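Local coordinates for uncharacterized protein AF_1382 (Archaeoglobus fulgidus DSM 4304, PDB 2QVO) that is of unknown function but has the build of a small winged-helix protein and so probably binds DNA, at residues I33-I36 and A37-V40; K76-K79 and I80-I84. All blocks are in the same frame, centred on the assembly; numbering follows the deposited sequence.

Interaction 1: I33-I36 and A37-V40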
ATOM      1  N   ILE A  33      -4.707   6.179   5.898  1.00 20.37           N
ATOM      2  CA  ILE A  33      -5.397   4.900   5.766  1.00 21.33           C
ATOM      3  C   ILE A  33      -6.786   5.071   5.161  1.00 21.96           C
ATOM      4  O   ILE A  33      -7.216   4.235   4.382  1.00 21.86           O
ATOM      5  CB  ILE A  33      -5.444   4.112   7.106  1.00 21.69           C
ATOM      6  CG1 ILE A  33      -5.569   2.606   6.816  1.00 22.96           C
ATOM      7  CG2 ILE A  33      -6.535   4.643   8.015  1.00 22.81           C
ATOM      8  CD1 ILE A  33      -4.895   1.696   7.847  1.00 24.86           C
ATOM      9  N   GLN A  34      -7.450   6.181   5.504  1.00 22.50           N
ATOM     10  CA  GLN A  34      -8.781   6.530   4.996  1.00 23.43           C
ATOM     11  C   GLN A  34      -8.775   6.706   3.472  1.00 22.97           C
ATOM     12  O   GLN A  34      -9.687   6.254   2.787  1.00 23.63           O
ATOM     13  CB  GLN A  34      -9.283   7.830   5.662  1.00 24.04           C
ATOM     14  CG  GLN A  34      -9.353   7.813   7.197  1.00 26.38           C
ATOM     15  CD  GLN A  34      -8.011   7.976   7.908  0.80 29.13           C
ATOM     16  OE1 GLN A  34      -7.046   8.458   7.335  1.00 31.11           O
ATOM     17  NE2 GLN A  34      -7.960   7.575   9.185  0.60 30.92           N
ATOM     18  N   TYR A  35      -7.736   7.358   2.959  1.00 22.02           N
ATOM     19  CA  TYR A  35      -7.570   7.535   1.521  1.00 21.38           C
ATOM     20  C   TYR A  35      -7.356   6.204   0.783  1.00 20.36           C
ATOM     21  O   TYR A  35      -7.968   5.966  -0.269  1.00 20.17           O
ATOM     22  CB  TYR A  35      -6.422   8.501   1.216  1.00 22.11           C
ATOM     23  CG  TYR A  35      -5.992   8.462  -0.232  1.00 22.73           C
ATOM     24  CD1 TYR A  35      -6.667   9.197  -1.198  1.00 22.49           C
ATOM     25  CD2 TYR A  35      -4.926   7.653  -0.638  1.00 23.25           C
ATOM     26  CE1 TYR A  35      -6.276   9.152  -2.533  1.00 22.97           C
ATOM     27  CE2 TYR A  35      -4.536   7.594  -1.966  1.00 23.86           C
ATOM     28  CZ  TYR A  35      -5.216   8.336  -2.907  1.00 23.02           C
ATOM     29  OH  TYR A  35      -4.811   8.271  -4.217  1.00 24.95           O
ATOM     30  N   ILE A  36      -6.482   5.348   1.314  1.00 19.46           N
ATOM     31  CA  ILE A  36      -6.260   4.027   0.713  1.00 18.59           C
ATOM     32  C   ILE A  36      -7.585   3.298   0.576  1.00 19.23           C
ATOM     33  O   ILE A  36      -7.901   2.756  -0.484  1.00 17.85           O
ATOM     34  CB  ILE A  36      -5.261   3.170   1.518  1.00 18.23           C
ATOM     35  CG1 ILE A  36      -3.892   3.857   1.598  1.00 17.86           C
ATOM     36  CG2 ILE A  36      -5.091   1.784   0.868  1.00 17.76           C
ATOM     37  CD1 ILE A  36      -2.984   3.243   2.673  1.00 16.79           C
ATOM     38  N   ALA A  37      -8.362   3.320   1.660  1.00 19.99           N
ATOM     39  CA  ALA A  37      -9.705   2.745   1.682  1.00 21.80           C
ATOM     40  C   ALA A  37     -10.612   3.325   0.596  1.00 22.47           C
ATOM     41  O   ALA A  37     -11.347   2.575  -0.022  1.00 24.34           O
ATOM     42  CB  ALA A  37     -10.345   2.928   3.055  1.00 21.24           C
ATOM     43  N   SER A  38     -10.555   4.640   0.359  1.00 24.75           N
ATOM     44  CA  SER A  38     -11.395   5.279  -0.690  1.00 25.49           C
ATOM     45  C   SER A  38     -11.042   4.785  -2.098  1.00 25.90           C
ATOM     46  O   SER A  38     -11.905   4.752  -2.987  1.00 26.96           O
ATOM     47  CB  SER A  38     -11.326   6.812  -0.637  1.00 26.30           C
ATOM     48  OG  SER A  38     -10.176   7.337  -1.304  1.00 27.71           O
ATOM     49  N   LYS A  39      -9.782   4.390  -2.277  1.00 24.69           N
ATOM     50  CA  LYS A  39      -9.232   4.003  -3.582  1.00 24.46           C
ATOM     51  C   LYS A  39      -9.336   2.519  -3.922  1.00 24.53           C
ATOM     52  O   LYS A  39      -9.401   2.147  -5.092  1.00 24.90           O
ATOM     53  CB  LYS A  39      -7.756   4.406  -3.648  1.00 24.44           C
ATOM     54  CG  LYS A  39      -7.516   5.887  -3.774  1.00 25.59           C
ATOM     55  CD  LYS A  39      -7.868   6.381  -5.176  1.00 27.23           C
ATOM     56  CE  LYS A  39      -8.211   7.848  -5.127  1.00 29.13           C
ATOM     57  NZ  LYS A  39      -9.072   8.272  -6.265  1.00 29.27           N
ATOM     58  N   VAL A  40      -9.306   1.661  -2.910  1.00 24.28           N
ATOM     59  CA  VAL A  40      -9.302   0.216  -3.158  1.00 24.75           C
ATOM     60  C   VAL A  40     -10.698  -0.377  -2.909  1.00 24.88           C
ATOM     61  O   VAL A  40     -11.605   0.321  -2.462  1.00 24.98           O
ATOM     62  CB  VAL A  40      -8.201  -0.529  -2.346  1.00 24.55           C
ATOM     63  CG1 VAL A  40      -6.815   0.051  -2.663  1.00 24.76           C
ATOM     64  CG2 VAL A  40      -8.476  -0.471  -0.860  1.00 24.92           C
TER
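Lys39 crosses over one face of the Tyr35 ring, one turn further along helix 33-39. The touch is a CH-pi contact, with Lys39 CG 3.9 Å from the ring centroid and displaced toward the rim. A bend in the lysine at chi2 (-73°) turns the chain so that Lys39 CE sits just beyond the rim, 3.5 Å from Tyr35 CE1.

Hydrogen bonds gather on two carbonyls of the last turn, those of Tyr35 and Ile36. Ser38 OG gives its proton to Tyr35 O at 2.8 Å, in the carbonyl plane and on a lone pair. Ile36 O takes two donors: Val40 N at 3.0 Å, nearly straight off the carbonyl, and Lys39 N at 3.1 Å from above its plane. Further back, Ala37 N bonds to Ile33 O in the ordinary helical way.

Apolar contact is thinner, with Ile36 CG2 4.3 Å from Val40 CG1. Ile36 is buried against Ile21, Val47 and Ile71, tying this helix, probably the first of a helix-turn-helix, to its neighbours.

Val40 is the first residue to leave helical geometry; the two donors on Ile36 O and the serine hydroxyl on Tyr35 O supply bonds to these last-turn carbonyls.

Interaction 2: K76-K79 and I80-I84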
ATOM      1  N   LYS A  76      12.587  -0.823   1.686  1.00 21.74           N
ATOM      2  CA  LYS A  76      12.212  -2.176   1.261  1.00 21.02           C
ATOM      3  C   LYS A  76      10.866  -2.160   0.539  1.00 20.31           C
ATOM      4  O   LYS A  76      10.753  -2.660  -0.576  1.00 19.66           O
ATOM      5  CB  LYS A  76      12.140  -3.094   2.479  1.00 21.76           C
ATOM      6  CG  LYS A  76      11.832  -4.540   2.156  1.00 22.19           C
ATOM      7  CD  LYS A  76      11.653  -5.341   3.422  1.00 23.92           C
ATOM      8  CE  LYS A  76      11.572  -6.800   3.070  1.00 24.67           C
ATOM      9  NZ  LYS A  76      11.124  -7.623   4.210  1.00 25.45           N
ATOM     10  N   GLY A  77       9.851  -1.571   1.170  1.00 19.20           N
ATOM     11  CA  GLY A  77       8.539  -1.446   0.543  1.00 17.95           C
ATOM     12  C   GLY A  77       8.602  -0.732  -0.787  1.00 17.88           C
ATOM     13  O   GLY A  77       7.971  -1.162  -1.742  1.00 17.08           O
ATOM     14  N   GLN A  78       9.358   0.370  -0.856  1.00 18.13           N
ATOM     15  CA  GLN A  78       9.462   1.139  -2.096  1.00 18.39           C
ATOM     16  C   GLN A  78      10.058   0.317  -3.237  1.00 17.76           C
ATOM     17  O   GLN A  78       9.544   0.341  -4.359  1.00 17.82           O
ATOM     18  CB  GLN A  78      10.273   2.438  -1.907  1.00 18.85           C
ATOM     19  CG  GLN A  78      10.423   3.212  -3.209  1.00 22.32           C
ATOM     20  CD  GLN A  78      10.424   4.718  -3.039  1.00 28.00           C
ATOM     21  OE1 GLN A  78      10.651   5.241  -1.948  0.70 30.04           O
ATOM     22  NE2 GLN A  78      10.177   5.429  -4.136  1.00 30.36           N
ATOM     23  N   LYS A  79      11.152  -0.379  -2.952  1.00 17.84           N
ATOM     24  CA  LYS A  79      11.825  -1.221  -3.951  1.00 18.52           C
ATOM     25  C   LYS A  79      10.857  -2.266  -4.526  1.00 18.21           C
ATOM     26  O   LYS A  79      10.705  -2.391  -5.739  1.00 18.56           O
ATOM     27  CB  LYS A  79      13.015  -1.922  -3.309  1.00 19.20           C
ATOM     28  CG  LYS A  79      14.284  -1.075  -3.154  1.00 21.87           C
ATOM     29  CD  LYS A  79      15.300  -1.881  -2.354  1.00 26.09           C
ATOM     30  CE  LYS A  79      16.714  -1.369  -2.490  1.00 28.89           C
ATOM     31  NZ  LYS A  79      17.648  -2.291  -1.775  1.00 31.45           N
ATOM     32  N   ILE A  80      10.184  -2.984  -3.636  1.00 17.85           N
ATOM     33  CA  ILE A  80       9.167  -3.969  -4.034  1.00 17.22           C
ATOM     34  C   ILE A  80       8.083  -3.347  -4.926  1.00 17.02           C
ATOM     35  O   ILE A  80       7.793  -3.856  -6.005  1.00 16.29           O
ATOM     36  CB  ILE A  80       8.556  -4.665  -2.804  1.00 17.39           C
ATOM     37  CG1 ILE A  80       9.603  -5.567  -2.138  1.00 17.99           C
ATOM     38  CG2 ILE A  80       7.277  -5.466  -3.187  1.00 16.89           C
ATOM     39  CD1 ILE A  80       9.219  -6.059  -0.768  1.00 21.28           C
ATOM     40  N   ALA A  81       7.501  -2.225  -4.497  1.00 17.15           N
ATOM     41  CA  ALA A  81       6.473  -1.569  -5.318  1.00 17.47           C
ATOM     42  C   ALA A  81       6.968  -1.194  -6.705  1.00 17.71           C
ATOM     43  O   ALA A  81       6.255  -1.350  -7.683  1.00 17.33           O
ATOM     44  CB  ALA A  81       5.906  -0.334  -4.599  1.00 17.47           C
ATOM     45  N   GLN A  82       8.183  -0.668  -6.785  1.00 18.99           N
ATOM     46  CA  GLN A  82       8.761  -0.277  -8.058  1.00 20.06           C
ATOM     47  C   GLN A  82       8.906  -1.462  -9.022  1.00 20.00           C
ATOM     48  O   GLN A  82       8.626  -1.336 -10.224  1.00 19.53           O
ATOM     49  CB  GLN A  82      10.102   0.412  -7.819  1.00 20.71           C
ATOM     50  CG  GLN A  82       9.927   1.851  -7.363  1.00 24.07           C
ATOM     51  CD  GLN A  82      11.199   2.493  -6.833  1.00 26.40           C
ATOM     52  OE1 GLN A  82      12.218   1.825  -6.604  1.00 29.02           O
ATOM     53  NE2 GLN A  82      11.142   3.802  -6.632  1.00 26.31           N
ATOM     54  N   GLN A  83       9.303  -2.608  -8.475  1.00 20.41           N
ATOM     55  CA  GLN A  83       9.466  -3.839  -9.254  1.00 20.37           C
ATOM     56  C   GLN A  83       8.113  -4.397  -9.703  1.00 19.87           C
ATOM     57  O   GLN A  83       7.973  -4.861 -10.831  1.00 19.39           O
ATOM     58  CB  GLN A  83      10.243  -4.886  -8.455  1.00 21.37           C
ATOM     59  CG  GLN A  83      11.698  -4.522  -8.133  1.00 24.95           C
ATOM     60  CD  GLN A  83      12.655  -4.762  -9.293  0.90 29.30           C
ATOM     61  OE1 GLN A  83      12.644  -5.825  -9.928  1.00 32.97           O
ATOM     62  NE2 GLN A  83      13.493  -3.770  -9.576  0.80 30.69           N
ATOM     63  N   ILE A  84       7.105  -4.312  -8.837  1.00 19.26           N
ATOM     64  CA  ILE A  84       5.753  -4.718  -9.213  1.00 19.48           C
ATOM     65  C   ILE A  84       5.193  -3.830 -10.341  1.00 20.09           C
ATOM     66  O   ILE A  84       4.561  -4.317 -11.285  1.00 19.59           O
ATOM     67  CB  ILE A  84       4.807  -4.745  -8.000  1.00 18.84           C
ATOM     68  CG1 ILE A  84       5.199  -5.888  -7.049  1.00 19.34           C
ATOM     69  CG2 ILE A  84       3.363  -4.886  -8.471  1.00 18.83           C
ATOM     70  CD1 ILE A  84       4.436  -5.925  -5.724  1.00 19.82           C
TER
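Ala81 and Gly77 meet on the buried side of helix 75-90, one turn apart. Ala81 N bonds to Gly77 O at 3.0 Å, nearly linearly, and Ala81 CB lies 3.6 Å from that same oxygen, so the carbonyl is held by its donor and flanked by the methyl. The methyl also packs on Tyr22 of helix 12-26. Gly77 N, in turn, is hydrogen-bonded to Thr74 OG1, just ahead of the helix.

Beside this pair, Ile80 N meets Lys76 O at 3.1 Å in an almost straight bond (177°). With CG1 anti to its carbonyl carbon (chi1 -69°), Ile80 reaches back along the helix, and its CD1 ends 4.2 Å from Lys76 CG. Ile80 leans on Met59 as well, while the fully extended Lys76 sends NZ off to a hydrogen bond with Ala57 O, in the turn behind helix 44-56. Helix 75-90 follows strand 68-73 and lies against helix 12-26, which fits a winged helix in which 60-65 and 68-73 form the wing and 75-90 is a C-terminal addition.

Toward solvent the fit is looser. Gln78 and Gln82 pass obliquely, their amide planes turned 60° apart, and Gln82 CG rests 3.4 Å from Gln78 O. Gln82 still borders Tyr22. Lys79 and Gln83 are exposed and keep their long side chains apart. What joins them is the backbone bond from Gln83 N to Lys79 O at 3.1 Å, together with Gln83 CG, which lies 3.4 Å from the same oxygen.

In the fold
Interactions 1 and 2 are each a single helical stretch, on opposite sides of the chain's centre, with their own centres about 19 Å apart and no touch between them. Helix 12-26 is their common support: Tyr35, Ile36 and Val40 meet it through Thr20, Ile21 and Glu24, whereas Ala81, Gln82 and Ile84 meet it through Tyr22, Leu15 and Leu18. The contact at 33-40 lies mostly at the surface, with Ile36 as its buried residue, and also adjoins helix 44-56 and strand 68-73. The one at 76-84 is partly buried. At its end helix 33-39 doubles up carbonyl bonds, and its surface carries a CH-pi contact; the first turns of helix 75-90 keep regular i to i+4 bonds.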